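Side-chain contact in glutathione transferase o1 (Bombyx mori, PDB 3RBT), which probably catalyses glutathione transfer and glutathione-dependent reduction of dehydroascorbate: residues Ala68-Pro71 with Arg72-Pro76. Numbering follows the deposited sequence.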
ATOM      1  N   ALA A  68      17.153 -17.280   3.210  1.00 34.54           N
ATOM      2  CA  ALA A  68      18.033 -16.367   3.938  1.00 35.10           C
ATOM      3  C   ALA A  68      17.870 -14.903   3.524  1.00 33.69           C
ATOM      4  O   ALA A  68      17.912 -14.017   4.375  1.00 34.10           O
ATOM      5  CB  ALA A  68      19.484 -16.806   3.808  1.00 36.84           C
ATOM      6  N   LYS A  69      17.680 -14.650   2.228  1.00 32.06           N
ATOM      7  CA  LYS A  69      17.495 -13.283   1.735  1.00 30.78           C
ATOM      8  C   LYS A  69      16.034 -12.841   1.811  1.00 29.13           C
ATOM      9  O   LYS A  69      15.717 -11.682   1.564  1.00 28.11           O
ATOM     10  CB  LYS A  69      18.002 -13.148   0.294  1.00 30.65           C
ATOM     11  CG  LYS A  69      19.516 -13.299   0.109  1.00 33.19           C
ATOM     12  CD  LYS A  69      19.915 -12.933  -1.330  1.00 35.61           C
ATOM     13  CE  LYS A  69      21.395 -13.149  -1.583  1.00 41.14           C
ATOM     14  NZ  LYS A  69      21.823 -12.631  -2.923  1.00 43.39           N
ATOM     15  N   ASN A  70      15.158 -13.769   2.177  1.00 28.59           N
ATOM     16  CA  ASN A  70      13.718 -13.556   2.133  1.00 27.23           C
ATOM     17  C   ASN A  70      13.029 -14.462   3.163  1.00 28.06           C
ATOM     18  O   ASN A  70      12.310 -15.392   2.792  1.00 27.27           O
ATOM     19  CB  ASN A  70      13.231 -13.841   0.703  1.00 25.66           C
ATOM     20  CG  ASN A  70      11.739 -13.605   0.509  1.00 23.39           C
ATOM     21  OD1 ASN A  70      11.073 -12.951   1.317  1.00 20.34           O
ATOM     22  ND2 ASN A  70      11.213 -14.140  -0.587  1.00 19.89           N
ATOM     23  N   PRO A  71      13.257 -14.195   4.469  1.00 29.50           N
ATOM     24  CA  PRO A  71      12.824 -15.122   5.528  1.00 30.97           C
ATOM     25  C   PRO A  71      11.307 -15.286   5.644  1.00 30.68           C
ATOM     26  O   PRO A  71      10.841 -16.351   6.052  1.00 31.29           O
ATOM     27  CB  PRO A  71      13.425 -14.521   6.805  1.00 32.00           C
ATOM     28  CG  PRO A  71      13.642 -13.100   6.506  1.00 31.55           C
ATOM     29  CD  PRO A  71      13.853 -12.964   5.023  1.00 29.96           C
ATOM     30  N   ARG A  72      10.556 -14.255   5.253  1.00 30.25           N
ATOM     31  CA  ARG A  72       9.090 -14.317   5.225  1.00 30.55           C
ATOM     32  C   ARG A  72       8.549 -14.928   3.916  1.00 29.34           C
ATOM     33  O   ARG A  72       7.338 -15.067   3.737  1.00 29.27           O
ATOM     34  CB  ARG A  72       8.502 -12.920   5.483  1.00 30.41           C
ATOM     35  CG  ARG A  72       8.557 -12.488   6.967  1.00 34.92           C
ATOM     36  CD  ARG A  72       8.738 -10.970   7.128  1.00 39.48           C
ATOM     37  NE  ARG A  72       7.684 -10.192   6.464  1.00 41.14           N
ATOM     38  CZ  ARG A  72       6.665  -9.602   7.089  1.00 42.24           C
ATOM     39  NH1 ARG A  72       6.550  -9.685   8.412  1.00 44.25           N
ATOM     40  NH2 ARG A  72       5.756  -8.929   6.389  1.00 41.03           N
ATOM     41  N   LEU A  73       9.462 -15.284   3.011  1.00 29.01           N
ATOM     42  CA  LEU A  73       9.146 -15.972   1.750  1.00 28.20           C
ATOM     43  C   LEU A  73       8.119 -15.237   0.873  1.00 26.62           C
ATOM     44  O   LEU A  73       7.187 -15.841   0.331  1.00 25.90           O
ATOM     45  CB  LEU A  73       8.739 -17.434   2.016  1.00 29.13           C
ATOM     46  CG  LEU A  73       9.878 -18.337   2.499  1.00 31.07           C
ATOM     47  CD1 LEU A  73       9.371 -19.689   2.949  1.00 32.55           C
ATOM     48  CD2 LEU A  73      10.910 -18.511   1.393  1.00 32.37           C
ATOM     49  N   LYS A  74       8.307 -13.927   0.745  1.00 25.59           N
ATOM     50  CA  LYS A  74       7.423 -13.094  -0.050  1.00 24.27           C
ATOM     51  C   LYS A  74       7.667 -13.348  -1.525  1.00 23.00           C
ATOM     52  O   LYS A  74       8.794 -13.658  -1.934  1.00 22.93           O
ATOM     53  CB  LYS A  74       7.616 -11.617   0.287  1.00 24.44           C
ATOM     54  CG  LYS A  74       7.648 -11.337   1.785  1.00 27.97           C
ATOM     55  CD  LYS A  74       7.364  -9.889   2.112  1.00 32.32           C
ATOM     56  CE  LYS A  74       5.897  -9.707   2.483  1.00 34.55           C
ATOM     57  NZ  LYS A  74       5.655  -8.354   3.046  1.00 37.01           N
ATOM     58  N   ILE A  75       6.597 -13.254  -2.313  1.00 21.67           N
ATOM     59  CA  ILE A  75       6.674 -13.482  -3.760  1.00 20.98           C
ATOM     60  C   ILE A  75       5.815 -12.472  -4.513  1.00 19.50           C
ATOM     61  O   ILE A  75       4.793 -12.021  -3.989  1.00 19.73           O
ATOM     62  CB  ILE A  75       6.279 -14.937  -4.183  1.00 21.52           C
ATOM     63  CG1 ILE A  75       4.832 -15.262  -3.779  1.00 21.51           C
ATOM     64  CG2 ILE A  75       7.302 -15.975  -3.649  1.00 22.99           C
ATOM     65  CD1 ILE A  75       4.327 -16.571  -4.361  1.00 23.50           C
ATOM     66  N   PRO A  76       6.240 -12.092  -5.731  1.00 18.69           N
ATOM     67  CA  PRO A  76       7.510 -12.483  -6.355  1.00 18.74           C
ATOM     68  C   PRO A  76       8.648 -11.650  -5.785  1.00 18.78           C
ATOM     69  O   PRO A  76       8.417 -10.807  -4.919  1.00 18.64           O
ATOM     70  CB  PRO A  76       7.289 -12.114  -7.821  1.00 18.26           C
ATOM     71  CG  PRO A  76       6.432 -10.893  -7.736  1.00 18.02           C
ATOM     72  CD  PRO A  76       5.458 -11.210  -6.617  1.00 17.73           C
TER
HETATM   73  O   HOH W   1      11.288 -11.491   3.445  1.00 10.53           O
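Asn70 opens a type I beta turn that ends at Leu73, and its side-chain amide meets the backbone of Lys74 just beyond, in the thioredoxin-like domain of this glutathione transferase; the turn leads from helix 64-69 toward the cis-proline Pro76 and strand 77-80. Closure of the turn is seen in Leu73 N, 2.9 Å from Asn70 O, with the donor 54° above the carbonyl plane rather than on a lone pair. The side chain of Asn70 makes a second bridge. With CG trans to the backbone N (chi1 -178°), the amide is carried across to the backbone of Lys74. There it serves both the backbone N-H and the backbone C=O of Lys74: OD1 accepts from Lys74 N at 3.0 Å, tilted from the carbonyl plane, and ND2 donates to Lys74 O at 2.8 Å, in the carbonyl plane of Lys74, on a lone pair of its O, with that oxygen only 12° out of the Asn70 amide plane. This two-way pairing fixes which end of the amide is oxygen. Replacing the asparagine by alanine removes both amide bonds and is likely to leave Lys74 N and O without these mates and the segment after the turn freer to shift. Arg72 NH1 forms a salt bridge with Glu128 of the second subunit, so the turn also borders the dimer interface, while backbone bonds from Leu73 to Leu246 and from Ile75 to Tyr244 tie the loop to the chain's C-terminal end. Lys74 CG lies 3.8 Å from Asn70 OD1, and that oxygen has a further partner: a water donates to OD1 at 2.6 Å and accepts only weakly from Arg72 N, at 3.4 Å.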